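Local coordinates for protein thiamine-phosphate synthase (Pyrococcus furiosus, PDB 1XI3) that probably joins a thiazole phosphate and a pyrimidine diphosphate into thiamine phosphate, using magnesium and releasing diphosphate, in thiamine biosynthesis, at residues V166-I171 with G186-S191; L132-V137 with R147-E152; A50-M55 with R78-L83. All blocks are in the same frame, centred on the assembly; numbering follows the deposited sequence.

Contact 1: residues V166-I171 with G186-S191; sequences VAIGGI and GIAVIS. With SO4 (sulfate ion), chain C.
Ala188 and Ile171 bury the most surface here, and Val166 comes next. The segments carry strands 165-168 and 186-189, the last two strands of the parallel TIM barrel. Helix 176-180 lies in the beta-alpha-beta crossover between them. Ala188 N donates to Ala167 O at 2.8 Å, almost in line with the carbonyl bond. Ala167 N donates in turn to Gly186 O at 3.0 Å. The Ala188 methyl then fits beside two larger side chains. Its CB is 3.7 Å from Val166 CG1 and 3.9 Å from Ile168 CG1. Val166 CG1, anti to its backbone N (chi1 -180°), is the branch that meets Ala188 N and CB. Ile171 comes from the loop beyond the strand. Its CD1 lies 3.7 Å from Ala188 O, and its CG2 meets Ile187 CD1 at 4.2 Å as the two side chains cross obliquely. Val179 of helix 176-180 touches both isoleucines.

Ala188 O accepts from a water at 2.7 Å. That water accepts from Gly169 N and Ile171 N, and donates to O3 of a sulfate ion, probably from the crystallisation liquor. The same sulfate receives Gly170 N on O4 at 3.1 Å, Ile190 N on O3 and Ser191 N on O2. Ile190 is the N-cap of helix 191-194. Three backbone N-H groups, from the loop after strand 165-168 and from the start of helix 191-194, hold one anion, and the helix start would probably favour its charge. This is consistent with a phosphate site, as Gly170, Ile190 and Ser191 are predicted to bind the thiazole phosphate substrate.

Contact 2: residues L132-V137 with R147-E152; sequences LGAGSV and RVIGLE
Ser136 and its neighbours pair with the backbone of 147-149: Ser136 N donates to Arg147 O at 2.9 Å, and Ile149 N to Ser136 O at 2.7 Å. Both bonds are fairly straight. A weak third bond runs from Gly150 N to Val137 O. The peptide bond before Ser136 is cis. The chain turns here from strand 131-135 into the loop that leads to helix 150-160.

Ile149 is the main side chain. Its CG1 sits between the backbone N and the carbonyl carbon (chi1 65°), and lies 3.6 Å from Ser136 O. Its CG2 reaches Gly135 O at 3.3 Å. Its CD1 lies 3.6 Å from Gly135 N and 4.2 Å from Ala134 CB. The isoleucine thus lies against the backbone at the end of the strand. An alanine here would probably leave a gap against Gly135 and Ala134, where CG1, CG2 and CD1 now pack.

Val137 meets the start of the helix. Its CG1 is 4.0 Å from Leu151 CD2, and the two side chains are set at a slant to each other. Leu154, further along the same helix, also touches Val137. In the conformer described, the Ser136 hydroxyl bonds to Phe138 O, while its CB rests near Arg147 O. The Arg147 guanidinium leads away to salt bridges with Asp145 and Glu120.

These bonds fasten both ends of the loop after the sixth strand of the barrel. In sequence, Thr140 to Lys143, predicted to bind the substrates, lie between them; 141-144 are not modelled. The polar backbone of Ser136 is satisfied by the returning chain, which probably helps to hold the loop base near the sulfate, about 5 Å from the Ser136 side chain.

Contact 3: residues A50-M55 with R78-L83; sequences APTREM and RVDVAL
In this TIM barrel, helices 52-68 and 79-85 follow the second and third strands, and their first turns meet through Thr52, Met55 and Arg78. The contact is buried and lies at the interface with the second subunit. Arg78 is the N-cap residue of helix 79-85. Its chain bends at chi2 (-74°) and chi3 (-65°), and the second bend sets NE beside Asp80 of the same segment.

The Arg78 guanidinium is held at its edge. NH2 donates to Thr52 OG1 at 2.9 Å, with the oxygen in the guanidinium plane. Asp80, in the first turn of the same helix, is gripped side-on. In this salt bridge Arg78 NE donates to Asp80 OD1 and NH2 to Asp80 OD2, both at 2.8 Å. Each carboxylate oxygen uses its syn lone pair, and the second bond is nearly straight, at 173°. A water accepts from Arg78 NH1 at 2.9 Å and donates to Ala50 O, so it ties the guanidinium to the loop before helix 52-68. These in-plane bonds should fix the rotation of the group.

Met55 SD lies over one face of the guanidinium, 3.5 Å from Arg78 NH1, and the two side chains cross at about a right angle. Nearer its backbone, Met55 CB packs on Val81 CG2 at 3.9 Å.

The second subunit completes the surroundings. Thr52 OG1 also bonds to OD1 of Asp77 of the second subunit, a residue predicted to bind magnesium. Arg78 of that subunit comes close to this Arg78, and the two Asp80 carboxylates probably help to offset the like charges. Thr52 CG2 also approaches Asp80 OD2 of its own chain at 4.0 Å, the two side chains meeting tip to tip.

Following the chain from the N terminus, contact 3 closes first. It brings 78-83 back to 50-55 after most of helix 52-68 and strand 72-76. Contact 2 comes next and closes a short loop between strand 131-135 and helix 150-160. Contact 1 follows, joining the last two strands across helix 176-180. The three lie in series, and none nests in or crosses another. Contacts 1 and 2 touch: strands 131-135 and 165-168 are neighbours in the barrel, and Val166 N lies 2.8 Å from Leu132 O. Contact 3 stands apart, at the subunit interface. Its centre is about 27 Å from that of contact 2, across the chain's centre.

Contact 1: residues V166-I171 with G186-S191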
loop_
_atom_site.group_PDB
_atom_site.type_symbol
_atom_site.label_atom_id
_atom_site.label_comp_id
_atom_site.label_asym_id
_atom_site.label_seq_id
_atom_site.Cartn_x
_atom_site.Cartn_y
_atom_site.Cartn_z
ATOM N N VAL A 166 -11.618 -15.873 14.442
ATOM C CA VAL A 166 -12.612 -15.927 13.391
ATOM C C VAL A 166 -12.206 -17.046 12.429
ATOM O O VAL A 166 -11.081 -17.051 11.912
ATOM C CB VAL A 166 -12.692 -14.598 12.639
ATOM C CG1 VAL A 166 -13.721 -14.667 11.567
ATOM C CG2 VAL A 166 -13.016 -13.464 13.622
ATOM N N ALA A 167 -13.088 -18.018 12.225
ATOM C CA ALA A 167 -12.826 -19.100 11.253
ATOM C C ALA A 167 -12.983 -18.550 9.853
ATOM O O ALA A 167 -13.864 -17.723 9.616
ATOM C CB ALA A 167 -13.832 -20.240 11.444
ATOM N N ILE A 168 -12.181 -19.053 8.892
ATOM C CA ILE A 168 -12.325 -18.655 7.531
ATOM C C ILE A 168 -12.014 -19.816 6.588
ATOM O O ILE A 168 -11.158 -20.658 6.898
ATOM C CB ILE A 168 -11.410 -17.420 7.192
ATOM C CG1 ILE A 168 -11.780 -16.866 5.817
ATOM C CG2 ILE A 168 -9.948 -17.772 7.326
ATOM C CD1 ILE A 168 -11.160 -15.554 5.456
ATOM N N GLY A 169 -12.706 -19.829 5.460
ATOM C CA GLY A 169 -12.343 -20.675 4.345
ATOM C C GLY A 169 -13.346 -21.769 4.074
ATOM O O GLY A 169 -13.452 -22.730 4.847
ATOM N N GLY A 170 -14.095 -21.617 2.999
ATOM C CA GLY A 170 -15.061 -22.628 2.597
ATOM C C GLY A 170 -16.307 -22.724 3.455
ATOM O O GLY A 170 -17.023 -23.754 3.426
ATOM N N ILE A 171 -16.598 -21.653 4.201
ATOM C CA ILE A 171 -17.706 -21.655 5.145
ATOM C C ILE A 171 -19.002 -21.237 4.473
ATOM O O ILE A 171 -19.049 -20.277 3.718
ATOM C CB ILE A 171 -17.436 -20.765 6.383
ATOM C CG1 ILE A 171 -16.133 -21.195 7.078
ATOM C CG2 ILE A 171 -18.596 -20.835 7.359
ATOM C CD1 ILE A 171 -15.620 -20.211 8.155
ATOM N N GLY A 186 -16.473 -16.134 15.712
ATOM C CA GLY A 186 -17.129 -15.709 14.523
ATOM C C GLY A 186 -16.726 -16.503 13.318
ATOM O O GLY A 186 -15.784 -17.311 13.363
ATOM N N ILE A 187 -17.447 -16.265 12.232
ATOM C CA ILE A 187 -17.128 -16.835 10.929
ATOM C C ILE A 187 -16.954 -15.740 9.895
ATOM O O ILE A 187 -17.672 -14.750 9.890
ATOM C CB ILE A 187 -18.163 -17.862 10.469
ATOM C CG1 ILE A 187 -19.578 -17.234 10.429
ATOM C CG2 ILE A 187 -18.134 -19.044 11.404
ATOM C CD1 ILE A 187 -20.632 -18.086 9.724
ATOM N N ALA A 188 -15.942 -15.933 9.036
ATOM C CA ALA A 188 -15.665 -15.067 7.932
ATOM C C ALA A 188 -16.072 -15.766 6.646
ATOM O O ALA A 188 -15.716 -16.922 6.426
ATOM C CB ALA A 188 -14.191 -14.680 7.889
ATOM N N VAL A 189 -16.810 -15.044 5.815
ATOM C CA VAL A 189 -17.306 -15.565 4.567
ATOM C C VAL A 189 -17.011 -14.628 3.402
ATOM O O VAL A 189 -17.036 -13.399 3.552
ATOM C CB VAL A 189 -18.816 -15.872 4.643
ATOM C CG1 VAL A 189 -19.070 -17.019 5.626
ATOM C CG2 VAL A 189 -19.608 -14.648 5.038
ATOM N N ILE A 190 -16.776 -15.230 2.236
ATOM C CA ILE A 190 -16.675 -14.495 0.978
ATOM C C ILE A 190 -17.746 -15.060 0.038
ATOM O O ILE A 190 -18.793 -14.445 -0.152
ATOM C CB ILE A 190 -15.253 -14.589 0.357
ATOM C CG1 ILE A 190 -14.193 -14.297 1.438
ATOM C CG2 ILE A 190 -15.162 -13.635 -0.838
ATOM C CD1 ILE A 190 -12.767 -14.060 0.891
ATOM N N SER A 191 -17.495 -16.249 -0.492
ATOM C CA SER A 191 -18.346 -16.815 -1.552
ATOM C C SER A 191 -19.790 -17.040 -1.118
ATOM O O SER A 191 -20.705 -16.837 -1.910
ATOM C CB SER A 191 -17.733 -18.125 -2.096
ATOM O OG SER A 191 -17.765 -19.140 -1.120
HETATM S S SO4 C . -14.779 -18.658 0.946
HETATM O O1 SO4 C . -15.526 -19.913 0.735
HETATM O O2 SO4 C . -15.010 -17.937 -0.299
HETATM O O3 SO4 C . -15.336 -17.920 2.082
HETATM O O4 SO4 C . -13.452 -19.056 1.307
HETATM O O HOH W 1 -15.203 -18.848 4.580
HETATM O O HOH W 2 -17.990 -18.324 2.134
#

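Contact 2: residues L132-V137 with R147-E152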
loop_
_atom_site.group_PDB
_atom_site.type_symbol
_atom_site.label_atom_id
_atom_site.label_comp_id
_atom_site.label_asym_id
_atom_site.label_seq_id
_atom_site.Cartn_x
_atom_site.Cartn_y
_atom_site.Cartn_z
ATOM N N LEU A 132 -7.438 -13.406 15.323
ATOM C CA LEU A 132 -6.918 -14.310 14.306
ATOM C C LEU A 132 -7.995 -14.619 13.309
ATOM O O LEU A 132 -9.157 -14.858 13.667
ATOM C CB LEU A 132 -6.472 -15.662 14.911
ATOM C CG LEU A 132 -5.429 -15.576 16.006
ATOM C CD1 LEU A 132 -5.041 -16.996 16.438
ATOM C CD2 LEU A 132 -4.218 -14.830 15.536
ATOM N N GLY A 133 -7.591 -14.658 12.037
ATOM C CA GLY A 133 -8.360 -15.301 10.980
ATOM C C GLY A 133 -7.728 -16.677 10.749
ATOM O O GLY A 133 -6.727 -16.762 10.079
ATOM N N ALA A 134 -8.352 -17.716 11.295
ATOM C CA ALA A 134 -7.778 -19.099 11.248
ATOM C C ALA A 134 -8.437 -19.885 10.155
ATOM O O ALA A 134 -9.658 -20.060 10.140
ATOM C CB ALA A 134 -7.946 -19.793 12.587
ATOM N N GLY A 135 -7.648 -20.342 9.168
ATOM C CA GLY A 135 -8.188 -21.115 8.083
ATOM C C GLY A 135 -7.074 -21.759 7.257
ATOM O O GLY A 135 -5.940 -21.725 7.661
ATOM N N SER A 136 -7.391 -22.297 6.095
ATOM C CA SER A 136 -8.727 -22.439 5.574
ATOM C C SER A 136 -9.385 -23.640 6.240
ATOM O O SER A 136 -8.799 -24.717 6.314
ATOM C CB SER A 136 -8.678 -22.654 4.068
ATOM O OG SER A 136 -9.970 -22.547 3.517
ATOM N N VAL A 137 -10.591 -23.461 6.768
ATOM C CA VAL A 137 -11.246 -24.609 7.431
ATOM C C VAL A 137 -11.470 -25.756 6.399
ATOM O O VAL A 137 -11.138 -26.947 6.659
ATOM C CB VAL A 137 -12.566 -24.221 8.081
ATOM C CG1 VAL A 137 -13.182 -25.405 8.811
ATOM C CG2 VAL A 137 -12.351 -23.086 9.063
ATOM N N ARG A 147 -3.641 -23.272 1.985
ATOM C CA ARG A 147 -3.486 -24.198 3.097
ATOM C C ARG A 147 -4.812 -24.416 3.840
ATOM O O ARG A 147 -5.563 -23.461 4.099
ATOM C CB ARG A 147 -2.374 -23.723 4.027
ATOM C CG ARG A 147 -0.944 -23.885 3.438
ATOM C CD ARG A 147 0.097 -23.363 4.391
ATOM N NE ARG A 147 0.108 -21.891 4.485
ATOM C CZ ARG A 147 0.760 -21.230 5.434
ATOM N NH1 ARG A 147 1.415 -21.893 6.372
ATOM N NH2 ARG A 147 0.727 -19.904 5.471
ATOM N N VAL A 148 -5.097 -25.676 4.155
ATOM C CA VAL A 148 -6.352 -26.095 4.780
ATOM C C VAL A 148 -6.042 -26.667 6.160
ATOM O O VAL A 148 -5.143 -27.517 6.305
ATOM C CB VAL A 148 -7.074 -27.123 3.899
ATOM C CG1 VAL A 148 -8.253 -27.754 4.633
ATOM C CG2 VAL A 148 -7.542 -26.478 2.625
ATOM N N ILE A 149 -6.777 -26.224 7.184
ATOM C CA ILE A 149 -6.495 -26.653 8.563
ATOM C C ILE A 149 -7.538 -27.629 9.136
ATOM O O ILE A 149 -7.216 -28.391 10.069
ATOM C CB ILE A 149 -6.312 -25.466 9.539
ATOM C CG1 ILE A 149 -7.622 -24.681 9.691
ATOM C CG2 ILE A 149 -5.144 -24.554 9.090
ATOM C CD1 ILE A 149 -7.527 -23.549 10.763
ATOM N N GLY A 150 -8.739 -27.635 8.571
ATOM C CA GLY A 150 -9.816 -28.504 9.043
ATOM C C GLY A 150 -10.424 -28.080 10.389
ATOM O O GLY A 150 -9.894 -27.191 11.109
ATOM N N LEU A 151 -11.552 -28.712 10.727
ATOM C CA LEU A 151 -12.214 -28.482 12.013
ATOM C C LEU A 151 -11.337 -28.804 13.204
ATOM O O LEU A 151 -11.332 -28.042 14.165
ATOM C CB LEU A 151 -13.541 -29.266 12.115
ATOM C CG LEU A 151 -14.640 -28.830 11.135
ATOM C CD1 LEU A 151 -15.753 -29.845 11.002
ATOM C CD2 LEU A 151 -15.237 -27.477 11.551
ATOM N N GLU A 152 -10.594 -29.925 13.170
ATOM C CA GLU A 152 -9.690 -30.252 14.270
ATOM C C GLU A 152 -8.579 -29.230 14.481
ATOM O O GLU A 152 -8.223 -28.892 15.606
ATOM C CB GLU A 152 -9.044 -31.636 14.055
ATOM C CG GLU A 152 -10.007 -32.784 14.302
ATOM C CD GLU A 152 -9.300 -34.124 14.393
ATOM O OE1 GLU A 152 -8.041 -34.124 14.473
ATOM O OE2 GLU A 152 -10.013 -35.162 14.391
#

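Contact 3: residues A50-M55 with R78-L83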
loop_
_atom_site.group_PDB
_atom_site.type_symbol
_atom_site.label_atom_id
_atom_site.label_comp_id
_atom_site.label_asym_id
_atom_site.label_seq_id
_atom_site.Cartn_x
_atom_site.Cartn_y
_atom_site.Cartn_z
ATOM N N ALA A 50 -5.737 -2.840 -7.812
ATOM C CA ALA A 50 -6.335 -1.546 -8.121
ATOM C C ALA A 50 -5.406 -0.442 -7.628
ATOM O O ALA A 50 -4.683 -0.633 -6.662
ATOM C CB ALA A 50 -7.655 -1.408 -7.449
ATOM N N PRO A 51 -5.468 0.724 -8.261
ATOM C CA PRO A 51 -4.669 1.882 -7.835
ATOM C C PRO A 51 -5.032 2.305 -6.415
ATOM O O PRO A 51 -6.165 2.125 -5.973
ATOM C CB PRO A 51 -5.040 2.990 -8.836
ATOM C CG PRO A 51 -6.109 2.495 -9.644
ATOM C CD PRO A 51 -6.284 1.015 -9.447
ATOM N N THR A 52 -4.064 2.858 -5.709
ATOM C CA THR A 52 -4.292 3.317 -4.369
ATOM C C THR A 52 -5.426 4.328 -4.286
ATOM O O THR A 52 -6.233 4.293 -3.355
ATOM C CB THR A 52 -3.004 3.891 -3.804
ATOM O OG1 THR A 52 -1.997 2.887 -3.850
ATOM C CG2 THR A 52 -3.198 4.343 -2.393
ATOM N N ARG A 53 -5.544 5.175 -5.300
ATOM C CA ARG A 53 -6.619 6.174 -5.318
ATOM C C ARG A 53 -7.995 5.509 -5.242
ATOM O O ARG A 53 -8.867 5.941 -4.502
ATOM C CB ARG A 53 -6.553 7.055 -6.552
ATOM C CG ARG A 53 -7.641 8.111 -6.577
ATOM C CD ARG A 53 -7.409 9.058 -7.711
ATOM N NE ARG A 53 -7.673 10.400 -7.236
ATOM C CZ ARG A 53 -6.802 11.214 -6.644
ATOM N NH1 ARG A 53 -7.269 12.359 -6.239
ATOM N NH2 ARG A 53 -5.491 10.912 -6.443
ATOM N N GLU A 54 -8.160 4.450 -6.006
ATOM C CA GLU A 54 -9.407 3.708 -6.048
ATOM C C GLU A 54 -9.706 3.010 -4.736
ATOM O O GLU A 54 -10.838 3.043 -4.209
ATOM C CB GLU A 54 -9.338 2.685 -7.177
ATOM C CG GLU A 54 -10.616 1.838 -7.265
ATOM C CD GLU A 54 -10.674 0.942 -8.438
ATOM O OE1 GLU A 54 -9.862 1.114 -9.400
ATOM O OE2 GLU A 54 -11.573 0.064 -8.419
ATOM N N MET A 55 -8.681 2.341 -4.189
ATOM C CA MET A 55 -8.813 1.721 -2.858
ATOM C C MET A 55 -9.263 2.755 -1.804
ATOM O O MET A 55 -10.135 2.485 -0.975
ATOM C CB MET A 55 -7.488 1.075 -2.449
ATOM C CG MET A 55 -7.050 -0.037 -3.387
ATOM S SD MET A 55 -5.545 -0.737 -2.720
ATOM C CE MET A 55 -5.289 -2.168 -3.722
ATOM N N ARG A 78 -3.381 -3.606 3.339
ATOM C CA ARG A 78 -2.908 -2.235 3.115
ATOM C C ARG A 78 -3.122 -1.300 4.301
ATOM O O ARG A 78 -4.210 -0.727 4.478
ATOM C CB ARG A 78 -3.548 -1.653 1.797
ATOM C CG ARG A 78 -3.145 -2.407 0.547
ATOM C CD ARG A 78 -1.684 -2.069 0.194
ATOM N NE ARG A 78 -1.578 -0.672 -0.166
ATOM C CZ ARG A 78 -1.790 -0.204 -1.398
ATOM N NH1 ARG A 78 -2.064 -1.009 -2.386
ATOM N NH2 ARG A 78 -1.732 1.078 -1.618
ATOM N N VAL A 79 -2.055 -1.110 5.094
ATOM C CA VAL A 79 -2.086 -0.227 6.270
ATOM C C VAL A 79 -2.273 1.260 5.846
ATOM O O VAL A 79 -2.931 2.051 6.537
ATOM C CB VAL A 79 -0.819 -0.406 7.078
ATOM C CG1 VAL A 79 -0.732 0.622 8.192
ATOM C CG2 VAL A 79 -0.700 -1.815 7.605
ATOM N N ASP A 80 -1.708 1.635 4.704
ATOM C CA ASP A 80 -1.862 3.007 4.178
ATOM C C ASP A 80 -3.326 3.305 3.941
ATOM O O ASP A 80 -3.850 4.357 4.358
ATOM C CB ASP A 80 -1.057 3.264 2.898
ATOM C CG ASP A 80 -1.302 2.244 1.787
ATOM O OD1 ASP A 80 -1.554 1.065 2.088
ATOM O OD2 ASP A 80 -1.192 2.653 0.590
ATOM N N VAL A 81 -3.990 2.378 3.268
ATOM C CA VAL A 81 -5.414 2.547 2.975
ATOM C C VAL A 81 -6.243 2.579 4.268
ATOM O O VAL A 81 -7.079 3.448 4.442
ATOM C CB VAL A 81 -5.896 1.491 2.013
ATOM C CG1 VAL A 81 -7.425 1.598 1.796
ATOM C CG2 VAL A 81 -5.151 1.632 0.661
ATOM N N ALA A 82 -5.968 1.639 5.170
ATOM C CA ALA A 82 -6.643 1.574 6.458
ATOM C C ALA A 82 -6.505 2.908 7.186
ATOM O O ALA A 82 -7.469 3.439 7.703
ATOM C CB ALA A 82 -6.099 0.427 7.296
ATOM N N LEU A 83 -5.297 3.451 7.211
ATOM C CA LEU A 83 -5.105 4.732 7.921
ATOM C C LEU A 83 -5.871 5.863 7.215
ATOM O O LEU A 83 -6.541 6.690 7.876
ATOM C CB LEU A 83 -3.628 5.073 8.000
ATOM C CG LEU A 83 -2.791 4.212 8.952
ATOM C CD1 LEU A 83 -1.329 4.546 8.735
ATOM C CD2 LEU A 83 -3.151 4.453 10.397
HETATM O O HOH W 3 -2.463 -0.451 -5.252
#